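Local structure of cupin type-2 domain-containing protein (Klebsiella pneumoniae subsp. pneumoniae MGH 78578, 3H8U) at the interface of chains A and B. The protein is of unassigned function but has the double-stranded beta-helix fold of the cupins and probably binds a metal ion. Numbering follows the deposited sequence. Chains: chain A/B, uncharacterized conserved protein with double-stranded beta-helix domain.

Contact 1: the interface of chains A and B. Residues chain A 81-83, 86-89; chain B 13-16.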
ATOM      1  N   THR A  81      16.880  -0.109 -10.541  1.00 30.20           N
ATOM      2  CA  THR A  81      17.137  -0.609  -9.213  1.00 31.29           C
ATOM      3  C   THR A  81      16.329  -1.902  -8.995  1.00 31.95           C
ATOM      4  O   THR A  81      15.444  -2.229  -9.770  1.00 32.84           O
ATOM      5  CB  THR A  81      16.790   0.433  -8.167  1.00 30.47           C
ATOM      6  OG1 THR A  81      15.493   0.938  -8.432  1.00 32.46           O
ATOM      7  CG2 THR A  81      17.778   1.565  -8.183  1.00 31.11           C
ATOM      8  N   HIS A  82      16.660  -2.639  -7.948  1.00 32.99           N
ATOM      9  CA  HIS A  82      16.094  -3.960  -7.760  1.00 33.95           C
ATOM     10  C   HIS A  82      15.028  -3.957  -6.665  1.00 33.03           C
ATOM     11  O   HIS A  82      15.275  -3.504  -5.555  1.00 33.75           O
ATOM     12  CB  HIS A  82      17.188  -4.958  -7.415  1.00 34.79           C
ATOM     13  CG  HIS A  82      16.677  -6.345  -7.207  1.00 40.32           C
ATOM     14  ND1 HIS A  82      15.794  -6.945  -8.076  1.00 44.32           N
ATOM     15  CD2 HIS A  82      16.904  -7.246  -6.218  1.00 44.87           C
ATOM     16  CE1 HIS A  82      15.481  -8.144  -7.626  1.00 43.53           C
ATOM     17  NE2 HIS A  82      16.153  -8.360  -6.509  1.00 45.35           N
ATOM     18  N   LEU A  83      13.865  -4.477  -7.001  1.00 33.02           N
ATOM     19  CA  LEU A  83      12.693  -4.584  -6.095  1.00 33.75           C
ATOM     20  C   LEU A  83      12.475  -6.028  -5.687  1.00 33.63           C
ATOM     21  O   LEU A  83      12.565  -6.935  -6.520  1.00 32.68           O
ATOM     22  CB  LEU A  83      11.433  -4.123  -6.806  1.00 34.98           C
ATOM     23  CG  LEU A  83      10.948  -2.698  -6.665  1.00 35.92           C
ATOM     24  CD1 LEU A  83       9.624  -2.566  -7.404  1.00 36.77           C
ATOM     25  CD2 LEU A  83      10.774  -2.324  -5.196  1.00 37.01           C
ATOM     26  N   GLY A  86       8.173  -7.270  -0.137  1.00 31.62           N
ATOM     27  CA  GLY A  86       8.342  -6.546   1.106  1.00 32.32           C
ATOM     28  C   GLY A  86       8.998  -5.184   0.927  1.00 31.91           C
ATOM     29  O   GLY A  86       9.276  -4.485   1.917  1.00 32.82           O
ATOM     30  N   ASP A  87       9.284  -4.823  -0.313  1.00 30.55           N
ATOM     31  CA  ASP A  87       9.804  -3.502  -0.619  1.00 29.43           C
ATOM     32  C   ASP A  87       8.663  -2.546  -0.977  1.00 29.48           C
ATOM     33  O   ASP A  87       7.593  -2.958  -1.435  1.00 30.84           O
ATOM     34  CB  ASP A  87      10.771  -3.540  -1.825  1.00 29.86           C
ATOM     35  CG  ASP A  87      12.121  -4.099  -1.502  1.00 29.04           C
ATOM     36  OD1 ASP A  87      12.473  -4.256  -0.310  1.00 30.07           O
ATOM     37  OD2 ASP A  87      12.868  -4.367  -2.492  1.00 30.59           O
ATOM     38  N   ILE A  88       8.930  -1.254  -0.790  1.00 29.64           N
ATOM     39  CA  ILE A  88       8.076  -0.158  -1.204  1.00 29.82           C
ATOM     40  C   ILE A  88       8.839   0.603  -2.308  1.00 29.44           C
ATOM     41  O   ILE A  88      10.019   0.888  -2.152  1.00 29.92           O
ATOM     42  CB  ILE A  88       7.812   0.802  -0.006  1.00 30.67           C
ATOM     43  CG1 ILE A  88       7.166   0.029   1.139  1.00 30.59           C
ATOM     44  CG2 ILE A  88       7.012   2.021  -0.427  1.00 31.41           C
ATOM     45  CD1 ILE A  88       7.205   0.718   2.478  1.00 31.92           C
ATOM     46  N   ALA A  89       8.174   0.949  -3.412  1.00 28.99           N
ATOM     47  CA  ALA A  89       8.770   1.821  -4.437  1.00 29.39           C
ATOM     48  C   ALA A  89       7.925   3.088  -4.550  1.00 30.59           C
ATOM     49  O   ALA A  89       6.692   3.006  -4.509  1.00 30.75           O
ATOM     50  CB  ALA A  89       8.850   1.120  -5.792  1.00 29.08           C
TER
ATOM     51  N   ARG B  13      14.578   5.513  -3.817  1.00 30.75           N
ATOM     52  CA  ARG B  13      13.170   5.393  -4.216  1.00 29.28           C
ATOM     53  C   ARG B  13      12.580   4.052  -3.821  1.00 28.10           C
ATOM     54  O   ARG B  13      11.402   3.796  -3.996  1.00 27.56           O
ATOM     55  CB  ARG B  13      13.046   5.657  -5.711  1.00 29.39           C
ATOM     56  CG  ARG B  13      13.456   7.090  -6.046  1.00 31.21           C
ATOM     57  CD  ARG B  13      13.140   7.534  -7.439  1.00 33.38           C
ATOM     58  NE  ARG B  13      11.848   7.030  -7.873  1.00 33.52           N
ATOM     59  CZ  ARG B  13      11.467   6.959  -9.144  1.00 34.07           C
ATOM     60  NH1 ARG B  13      12.255   7.395 -10.120  1.00 28.33           N
ATOM     61  NH2 ARG B  13      10.286   6.442  -9.420  1.00 35.72           N
ATOM     62  N   ILE B  14      13.407   3.224  -3.226  1.00 28.21           N
ATOM     63  CA  ILE B  14      13.001   1.910  -2.803  1.00 29.04           C
ATOM     64  C   ILE B  14      13.367   1.774  -1.349  1.00 29.14           C
ATOM     65  O   ILE B  14      14.485   2.114  -0.950  1.00 28.32           O
ATOM     66  CB  ILE B  14      13.714   0.837  -3.632  1.00 29.42           C
ATOM     67  CG1 ILE B  14      13.147   0.886  -5.068  1.00 32.54           C
ATOM     68  CG2 ILE B  14      13.515  -0.556  -2.992  1.00 29.91           C
ATOM     69  CD1 ILE B  14      13.809  -0.034  -6.031  1.00 34.15           C
ATOM     70  N   PHE B  15      12.436   1.199  -0.600  1.00 28.69           N
ATOM     71  CA  PHE B  15      12.548   1.120   0.835  1.00 28.82           C
ATOM     72  C   PHE B  15      12.159  -0.298   1.220  1.00 28.79           C
ATOM     73  O   PHE B  15      11.096  -0.787   0.826  1.00 29.07           O
ATOM     74  CB  PHE B  15      11.614   2.163   1.471  1.00 28.35           C
ATOM     75  CG  PHE B  15      11.827   3.563   0.947  1.00 28.84           C
ATOM     76  CD1 PHE B  15      11.141   4.016  -0.180  1.00 29.62           C
ATOM     77  CD2 PHE B  15      12.713   4.426   1.561  1.00 28.28           C
ATOM     78  CE1 PHE B  15      11.344   5.302  -0.668  1.00 29.68           C
ATOM     79  CE2 PHE B  15      12.901   5.718   1.077  1.00 28.69           C
ATOM     80  CZ  PHE B  15      12.223   6.151  -0.039  1.00 29.43           C
ATOM     81  N   SER B  16      13.017  -0.969   1.968  1.00 28.96           N
ATOM     82  CA  SER B  16      12.686  -2.336   2.429  1.00 29.29           C
ATOM     83  C   SER B  16      11.990  -2.302   3.770  1.00 29.31           C
ATOM     84  O   SER B  16      12.447  -1.671   4.706  1.00 28.85           O
ATOM     85  CB  SER B  16      13.921  -3.218   2.470  1.00 29.65           C
ATOM     86  OG  SER B  16      14.415  -3.357   1.154  1.00 29.98           O
TER
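The side chain of B:Ile14 enters between A:Thr81, A:Leu83 and A:Asp87, and 69 Å² of its own surface is hidden by chain A, the largest value in this patch. Its chain is drawn out straight (chi2 176°), which carries the terminal methyl CD1 past A:Thr81; the two side chains run alongside each other in opposite directions, with CD1 3.7 Å from the A:Thr81 CB. A:Leu83 crosses the isoleucine at a slant, and one of its methyls, CD2, meets both branches: it lies 3.9 Å from B:Ile14 CD1 and equally 3.9 Å from B:Ile14 CG2. The second branch also leans on the carboxylate carbon of A:Asp87, the CG2 to CG distance being 4.1 Å, so the apolar centre merges directly into the polar rim.

Beside this core, B:Phe15 and A:Ile88 pair through their backbones. A:Ile88 N donates to B:Phe15 O at 2.7 Å, and B:Phe15 N returns a bond to A:Ile88 O at 2.9 Å. This is antiparallel pairing, in which strand 14-16 of chain B extends the sheet of chain A along strand 87-91. At the far end the A:Asp87 carboxylate is set beside its own backbone nitrogen (chi1 -76°) and faces B:Ser16. The serine hydroxyl OG donates to A:Asp87 OD1 over 2.6 Å, reaching it from above the carboxylate plane, 37° out of it.

Contact 2: the interface of chains A and B. Residues chain A 7, 10-11, 13-14; chain B 75, 79, 81, 95-96.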
ATOM      1  N   ARG A   7     -20.886  -6.534   4.172  1.00 37.67           N
ATOM      2  CA  ARG A   7     -21.300  -5.237   4.702  1.00 36.13           C
ATOM      3  C   ARG A   7     -21.654  -4.285   3.557  1.00 36.18           C
ATOM      4  O   ARG A   7     -21.271  -4.513   2.400  1.00 35.10           O
ATOM      5  CB  ARG A   7     -20.192  -4.669   5.583  1.00 35.95           C
ATOM      6  CG  ARG A   7     -19.767  -5.637   6.691  1.00 34.50           C
ATOM      7  CD  ARG A   7     -18.678  -5.062   7.598  1.00 33.65           C
ATOM      8  NE  ARG A   7     -18.340  -5.979   8.686  1.00 28.47           N
ATOM      9  CZ  ARG A   7     -18.915  -6.021   9.880  1.00 28.54           C
ATOM     10  NH1 ARG A   7     -19.908  -5.179  10.251  1.00 24.86           N
ATOM     11  NH2 ARG A   7     -18.482  -6.938  10.734  1.00 29.75           N
ATOM     12  N   THR A  10     -19.893   1.261   2.289  1.00 37.28           N
ATOM     13  CA  THR A  10     -19.154   2.120   3.237  1.00 36.88           C
ATOM     14  C   THR A  10     -18.184   1.329   4.115  1.00 35.97           C
ATOM     15  O   THR A  10     -16.998   1.666   4.187  1.00 36.04           O
ATOM     16  CB  THR A  10     -20.090   2.869   4.192  1.00 36.97           C
ATOM     17  OG1 THR A  10     -20.936   1.926   4.871  1.00 38.49           O
ATOM     18  CG2 THR A  10     -20.949   3.908   3.441  1.00 37.05           C
ATOM     19  N   GLU A  11     -18.713   0.282   4.764  1.00 34.32           N
ATOM     20  CA  GLU A  11     -17.941  -0.572   5.668  1.00 33.13           C
ATOM     21  C   GLU A  11     -17.360  -1.844   5.011  1.00 32.72           C
ATOM     22  O   GLU A  11     -16.846  -2.712   5.744  1.00 33.62           O
ATOM     23  CB  GLU A  11     -18.760  -0.957   6.927  1.00 32.63           C
ATOM     24  CG  GLU A  11     -19.221   0.228   7.821  1.00 30.63           C
ATOM     25  CD  GLU A  11     -18.084   0.915   8.610  1.00 29.49           C
ATOM     26  OE1 GLU A  11     -16.916   0.463   8.547  1.00 27.05           O
ATOM     27  OE2 GLU A  11     -18.366   1.930   9.296  1.00 25.25           O
ATOM     28  N   ARG A  13     -14.372  -2.895   3.524  1.00 30.07           N
ATOM     29  CA  ARG A  13     -13.116  -2.185   3.614  1.00 28.81           C
ATOM     30  C   ARG A  13     -11.889  -3.027   3.522  1.00 28.79           C
ATOM     31  O   ARG A  13     -10.797  -2.462   3.648  1.00 29.82           O
ATOM     32  CB  ARG A  13     -13.102  -1.355   4.918  1.00 28.52           C
ATOM     33  CG  ARG A  13     -14.092  -0.169   4.854  1.00 26.65           C
ATOM     34  CD  ARG A  13     -14.326   0.552   6.141  1.00 27.21           C
ATOM     35  NE  ARG A  13     -13.070   0.897   6.805  1.00 25.77           N
ATOM     36  CZ  ARG A  13     -13.003   1.478   8.001  1.00 23.77           C
ATOM     37  NH1 ARG A  13     -14.098   1.779   8.687  1.00 22.65           N
ATOM     38  NH2 ARG A  13     -11.808   1.745   8.514  1.00 22.48           N
ATOM     39  N   ILE A  14     -12.048  -4.338   3.339  1.00 27.92           N
ATOM     40  CA  ILE A  14     -10.919  -5.260   3.254  1.00 28.17           C
ATOM     41  C   ILE A  14     -11.050  -5.898   1.876  1.00 28.43           C
ATOM     42  O   ILE A  14     -12.145  -6.368   1.488  1.00 27.94           O
ATOM     43  CB  ILE A  14     -10.929  -6.305   4.373  1.00 28.46           C
ATOM     44  CG1 ILE A  14     -10.825  -5.634   5.733  1.00 29.82           C
ATOM     45  CG2 ILE A  14      -9.811  -7.346   4.213  1.00 28.98           C
ATOM     46  CD1 ILE A  14     -10.791  -6.567   6.845  1.00 31.89           C
TER
ATOM     47  N   GLN B  75     -12.743  -1.201  12.818  1.00 28.93           N
ATOM     48  CA  GLN B  75     -13.413  -0.279  11.914  1.00 29.63           C
ATOM     49  C   GLN B  75     -14.247   0.779  12.628  1.00 29.71           C
ATOM     50  O   GLN B  75     -14.948   1.541  11.978  1.00 29.86           O
ATOM     51  CB  GLN B  75     -14.262  -1.046  10.890  1.00 29.60           C
ATOM     52  CG  GLN B  75     -13.483  -2.018  10.017  1.00 31.35           C
ATOM     53  CD  GLN B  75     -14.307  -2.617   8.873  1.00 30.24           C
ATOM     54  OE1 GLN B  75     -15.392  -2.140   8.520  1.00 33.78           O
ATOM     55  NE2 GLN B  75     -13.785  -3.647   8.292  1.00 31.85           N
ATOM     56  N   ILE B  79     -16.745  -2.758  15.397  1.00 26.89           N
ATOM     57  CA  ILE B  79     -16.654  -3.612  14.232  1.00 27.76           C
ATOM     58  C   ILE B  79     -15.246  -4.149  14.147  1.00 27.97           C
ATOM     59  O   ILE B  79     -14.257  -3.376  14.131  1.00 26.58           O
ATOM     60  CB  ILE B  79     -16.994  -2.859  12.929  1.00 27.50           C
ATOM     61  CG1 ILE B  79     -18.445  -2.363  12.959  1.00 29.50           C
ATOM     62  CG2 ILE B  79     -16.665  -3.725  11.704  1.00 29.24           C
ATOM     63  CD1 ILE B  79     -18.735  -1.384  11.881  1.00 31.92           C
ATOM     64  N   THR B  81     -12.930  -6.937  11.892  1.00 30.62           N
ATOM     65  CA  THR B  81     -12.793  -7.815  10.727  1.00 31.42           C
ATOM     66  C   THR B  81     -11.375  -8.339  10.766  1.00 31.75           C
ATOM     67  O   THR B  81     -10.516  -7.772  11.401  1.00 31.59           O
ATOM     68  CB  THR B  81     -13.040  -7.023   9.449  1.00 31.31           C
ATOM     69  OG1 THR B  81     -12.297  -5.785   9.516  1.00 34.54           O
ATOM     70  CG2 THR B  81     -14.443  -6.659   9.331  1.00 31.61           C
ATOM     71  N   GLN B  95     -13.384   7.576   8.680  1.00 30.01           N
ATOM     72  CA  GLN B  95     -13.617   6.193   9.079  1.00 29.30           C
ATOM     73  C   GLN B  95     -12.562   5.763  10.059  1.00 30.00           C
ATOM     74  O   GLN B  95     -11.334   5.901   9.793  1.00 30.03           O
ATOM     75  CB  GLN B  95     -13.589   5.278   7.862  1.00 29.32           C
ATOM     76  CG  GLN B  95     -14.710   5.507   6.869  1.00 30.04           C
ATOM     77  CD  GLN B  95     -14.893   4.335   5.941  1.00 30.98           C
ATOM     78  OE1 GLN B  95     -13.937   3.845   5.356  1.00 31.10           O
ATOM     79  NE2 GLN B  95     -16.128   3.860   5.822  1.00 31.90           N
ATOM     80  N   VAL B  96     -13.014   5.208  11.179  1.00 30.19           N
ATOM     81  CA  VAL B  96     -12.092   4.809  12.245  1.00 29.65           C
ATOM     82  C   VAL B  96     -11.294   3.611  11.778  1.00 30.60           C
ATOM     83  O   VAL B  96     -11.830   2.740  11.097  1.00 29.88           O
ATOM     84  CB  VAL B  96     -12.844   4.463  13.529  1.00 29.88           C
ATOM     85  CG1 VAL B  96     -11.900   3.869  14.603  1.00 30.25           C
ATOM     86  CG2 VAL B  96     -13.616   5.710  14.058  1.00 30.54           C
TER
HETATM   87  O   HOH W   1     -17.284   2.463  11.923  1.00 24.31           O
HETATM   88  O   HOH W   2     -14.445  -4.776   5.935  1.00 29.04           O
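B:Val96 O receives a nearly straight hydrogen bond from A:Arg13 NH2 at 2.8 Å; the oxygen lies at the guanidinium edge, close to its plane. The contact sets the N-terminal segment of chain A, mostly loop, against loops and strand 80-84 of chain B. A bend in the arginine chain (chi3 49°) turns its flat group between two glutamines. The B:Gln95 amide stacks on one face, its plane inclined by 26°, with OE1 toward the rim and 3.4 Å from A:Arg13 NE. On the opposite face B:Gln75 CG lies over the centre, 4.1 Å from A:Arg13 CZ. The amide nitrogen B:Gln95 NE2 donates to A:Thr10 O at 2.9 Å from above the carbonyl plane, 56° out of it.

Rotation of the guanidinium is further restrained from its own chain: A:Arg13 NH1 forms a salt bridge with A:Glu11 OE1 at 3.1 Å. B:Gln75 OE1 faces two acceptors, A:Glu11 OE1 at 3.0 Å and A:Glu11 O at 3.2 Å, so its modelled amide is doubtful; a flip would probably turn both clashes into hydrogen bonds. As modelled, NE2 donates to the B:Thr81 hydroxyl OG1 and meets a water. Elsewhere, methyl B:Ile79 CG2 rests over the centre of the A:Arg7 guanidinium, 3.7 Å from CZ.

Contact 3: the interface of chains A and B. Residues chain A 13, 15, 34, 36, 39, 41; chain B 61, 63, 90, 92.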
ATOM      1  N   ARG A  13     -14.372  -2.895   3.524  1.00 30.07           N
ATOM      2  CA  ARG A  13     -13.116  -2.185   3.614  1.00 28.81           C
ATOM      3  C   ARG A  13     -11.889  -3.027   3.522  1.00 28.79           C
ATOM      4  O   ARG A  13     -10.797  -2.462   3.648  1.00 29.82           O
ATOM      5  CB  ARG A  13     -13.102  -1.355   4.918  1.00 28.52           C
ATOM      6  CG  ARG A  13     -14.092  -0.169   4.854  1.00 26.65           C
ATOM      7  CD  ARG A  13     -14.326   0.552   6.141  1.00 27.21           C
ATOM      8  NE  ARG A  13     -13.070   0.897   6.805  1.00 25.77           N
ATOM      9  CZ  ARG A  13     -13.003   1.478   8.001  1.00 23.77           C
ATOM     10  NH1 ARG A  13     -14.098   1.779   8.687  1.00 22.65           N
ATOM     11  NH2 ARG A  13     -11.808   1.745   8.514  1.00 22.48           N
ATOM     12  N   PHE A  15      -9.933  -5.918   1.157  1.00 28.37           N
ATOM     13  CA  PHE A  15      -9.853  -6.431  -0.185  1.00 28.45           C
ATOM     14  C   PHE A  15      -8.647  -7.370  -0.248  1.00 30.12           C
ATOM     15  O   PHE A  15      -7.517  -6.996   0.079  1.00 30.14           O
ATOM     16  CB  PHE A  15      -9.664  -5.297  -1.193  1.00 28.90           C
ATOM     17  CG  PHE A  15     -10.695  -4.221  -1.100  1.00 28.57           C
ATOM     18  CD1 PHE A  15     -10.591  -3.221  -0.153  1.00 27.13           C
ATOM     19  CD2 PHE A  15     -11.779  -4.196  -1.958  1.00 29.67           C
ATOM     20  CE1 PHE A  15     -11.577  -2.185  -0.050  1.00 29.88           C
ATOM     21  CE2 PHE A  15     -12.777  -3.162  -1.857  1.00 28.72           C
ATOM     22  CZ  PHE A  15     -12.661  -2.177  -0.905  1.00 28.76           C
ATOM     23  N   LEU A  34     -10.078   0.080  -5.755  1.00 30.09           N
ATOM     24  CA  LEU A  34     -10.957   1.171  -5.364  1.00 29.29           C
ATOM     25  C   LEU A  34     -10.414   2.504  -5.862  1.00 29.29           C
ATOM     26  O   LEU A  34      -9.223   2.807  -5.682  1.00 29.69           O
ATOM     27  CB  LEU A  34     -11.083   1.206  -3.841  1.00 29.10           C
ATOM     28  CG  LEU A  34     -12.225   2.096  -3.298  1.00 29.55           C
ATOM     29  CD1 LEU A  34     -13.543   1.395  -3.514  1.00 32.27           C
ATOM     30  CD2 LEU A  34     -12.031   2.500  -1.840  1.00 30.65           C
ATOM     31  N   THR A  36     -11.156   6.626  -5.551  1.00 28.38           N
ATOM     32  CA  THR A  36     -11.792   7.682  -4.756  1.00 28.22           C
ATOM     33  C   THR A  36     -11.069   8.946  -5.150  1.00 28.74           C
ATOM     34  O   THR A  36     -10.089   8.872  -5.857  1.00 27.83           O
ATOM     35  CB  THR A  36     -11.612   7.508  -3.242  1.00 28.09           C
ATOM     36  OG1 THR A  36     -10.246   7.737  -2.886  1.00 28.38           O
ATOM     37  CG2 THR A  36     -12.063   6.106  -2.765  1.00 27.52           C
ATOM     38  N   SER A  39      -7.337   8.661  -3.589  1.00 28.19           N
ATOM     39  CA  SER A  39      -6.394   7.678  -4.139  1.00 28.02           C
ATOM     40  C   SER A  39      -7.096   6.736  -5.115  1.00 28.09           C
ATOM     41  O   SER A  39      -8.307   6.511  -5.053  1.00 27.31           O
ATOM     42  CB  SER A  39      -5.787   6.775  -3.048  1.00 29.10           C
ATOM     43  OG  SER A  39      -5.048   7.526  -2.068  1.00 30.58           O
ATOM     44  N   VAL A  41      -6.362   2.710  -5.996  1.00 29.45           N
ATOM     45  CA  VAL A  41      -5.645   1.557  -5.493  1.00 29.85           C
ATOM     46  C   VAL A  41      -5.830   0.468  -6.545  1.00 29.91           C
ATOM     47  O   VAL A  41      -6.997   0.137  -6.916  1.00 29.85           O
ATOM     48  CB  VAL A  41      -6.225   1.089  -4.122  1.00 30.17           C
ATOM     49  CG1 VAL A  41      -5.528  -0.193  -3.630  1.00 30.60           C
ATOM     50  CG2 VAL A  41      -6.120   2.196  -3.075  1.00 30.09           C
TER
ATOM     51  N   GLN B  61      -7.583   9.488   3.096  1.00 30.37           N
ATOM     52  CA  GLN B  61      -7.717   8.068   3.006  1.00 30.26           C
ATOM     53  C   GLN B  61      -6.457   7.409   3.521  1.00 29.89           C
ATOM     54  O   GLN B  61      -5.354   7.875   3.256  1.00 30.48           O
ATOM     55  CB  GLN B  61      -7.970   7.657   1.554  1.00 29.75           C
ATOM     56  CG  GLN B  61      -8.107   6.160   1.338  1.00 29.40           C
ATOM     57  CD  GLN B  61      -8.617   5.826  -0.055  1.00 30.19           C
ATOM     58  OE1 GLN B  61      -9.483   6.530  -0.609  1.00 30.43           O
ATOM     59  NE2 GLN B  61      -8.102   4.742  -0.625  1.00 26.62           N
ATOM     60  N   THR B  63      -4.760   3.704   3.194  1.00 30.65           N
ATOM     61  CA  THR B  63      -4.755   2.409   2.500  1.00 30.93           C
ATOM     62  C   THR B  63      -3.619   1.568   3.082  1.00 30.84           C
ATOM     63  O   THR B  63      -2.441   1.934   2.985  1.00 31.00           O
ATOM     64  CB  THR B  63      -4.509   2.580   0.985  1.00 31.36           C
ATOM     65  OG1 THR B  63      -5.542   3.382   0.449  1.00 29.74           O
ATOM     66  CG2 THR B  63      -4.519   1.254   0.245  1.00 31.23           C
ATOM     67  N   ILE B  90      -8.867  -0.396   3.677  1.00 28.87           N
ATOM     68  CA  ILE B  90      -9.036   1.020   3.336  1.00 29.05           C
ATOM     69  C   ILE B  90      -9.932   1.720   4.334  1.00 28.37           C
ATOM     70  O   ILE B  90     -11.017   1.246   4.584  1.00 29.28           O
ATOM     71  CB  ILE B  90      -9.602   1.196   1.916  1.00 28.58           C
ATOM     72  CG1 ILE B  90      -8.587   0.631   0.911  1.00 29.61           C
ATOM     73  CG2 ILE B  90      -9.925   2.677   1.675  1.00 30.32           C
ATOM     74  CD1 ILE B  90      -8.958   0.749  -0.552  1.00 31.85           C
ATOM     75  N   LYS B  92     -11.732   5.364   4.453  1.00 30.67           N
ATOM     76  CA  LYS B  92     -12.038   6.608   3.747  1.00 30.30           C
ATOM     77  C   LYS B  92     -12.050   7.740   4.783  1.00 30.01           C
ATOM     78  O   LYS B  92     -12.056   7.461   5.970  1.00 28.72           O
ATOM     79  CB  LYS B  92     -13.418   6.510   3.080  1.00 32.21           C
ATOM     80  CG  LYS B  92     -13.471   5.525   1.920  1.00 34.81           C
ATOM     81  CD  LYS B  92     -14.912   5.524   1.400  1.00 40.59           C
ATOM     82  CE  LYS B  92     -15.150   4.503   0.316  1.00 44.33           C
ATOM     83  NZ  LYS B  92     -16.626   4.534  -0.104  1.00 47.60           N
TER
HETATM   84  O   HOH W   3      -4.789   6.046   0.417  1.00 13.46           O
HETATM   85  O   HOH W   4      -8.997   4.359  -3.435  1.00 13.86           O
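B:Ile90 and A:Leu34 form the packed half of this contact, meeting at a slant with methyl CD1 of the isoleucine 3.8 Å from methyl CD2 of the leucine. Here strands 61-68 and 87-91 of chain B pack on strands 34-35 and 40-46 of chain A within a two-fold interface. The leucine CG lies anti to its backbone nitrogen (chi1 -167°), and this together with chi2 75° brings CD2 toward the partner. A:Phe15 crosses B:Ile90 at about a right angle and offers a ring carbon, CE1, at 4.0 Å from the same CD1. The methyl A:Val41 CG2 borders this cluster and touches B:Thr63 tip to tip. The isoleucine backbone is fixed as well: B:Ile90 N donates to A:Arg13 O at 2.8 Å, and A:Arg13 NE donates back to B:Ile90 O at 3.0 Å, that oxygen standing 24° out of the guanidinium plane.

On the other flank the contact turns polar and watery. B:Gln61 is extended, and its amide oxygen OE1 accepts from the hydroxyl A:Thr36 OG1 at 2.7 Å. A:Ser39 N holds that hydroxyl from the flank, donating to A:Thr36 OG1 at 3.1 Å, roughly perpendicular to the glutamine bond. The amide nitrogen points elsewhere, with B:Gln61 NE2 donating to B:Thr63 OG1 at 3.1 Å, almost in the amide plane. Waters also bridge this side. One joins A:Ser39 OG to B:Thr63 OG1; another, shared by A:Leu34 O and A:Ser39 O, lies 3.0 Å from B:Gln61 NE2.

Contacts 2 and 3 adjoin, their C-alpha centres about 11 Å apart, and A:Arg13 belongs to both. Contact 1 lies further off, about 29 Å from contact 2 and 22 Å from contact 3, and draws in part on the same segments, with the chains exchanged: strand 14-16 occurs in all three, strand 80-84 in contacts 1 and 2, strand 87-91 in contacts 1 and 3. Two-fold symmetry thus lets each subunit lend its N-terminal segment to the sheet of the other. Such reciprocal exchange is consistent with a stable dimer, although the deposited pair alone does not prove it.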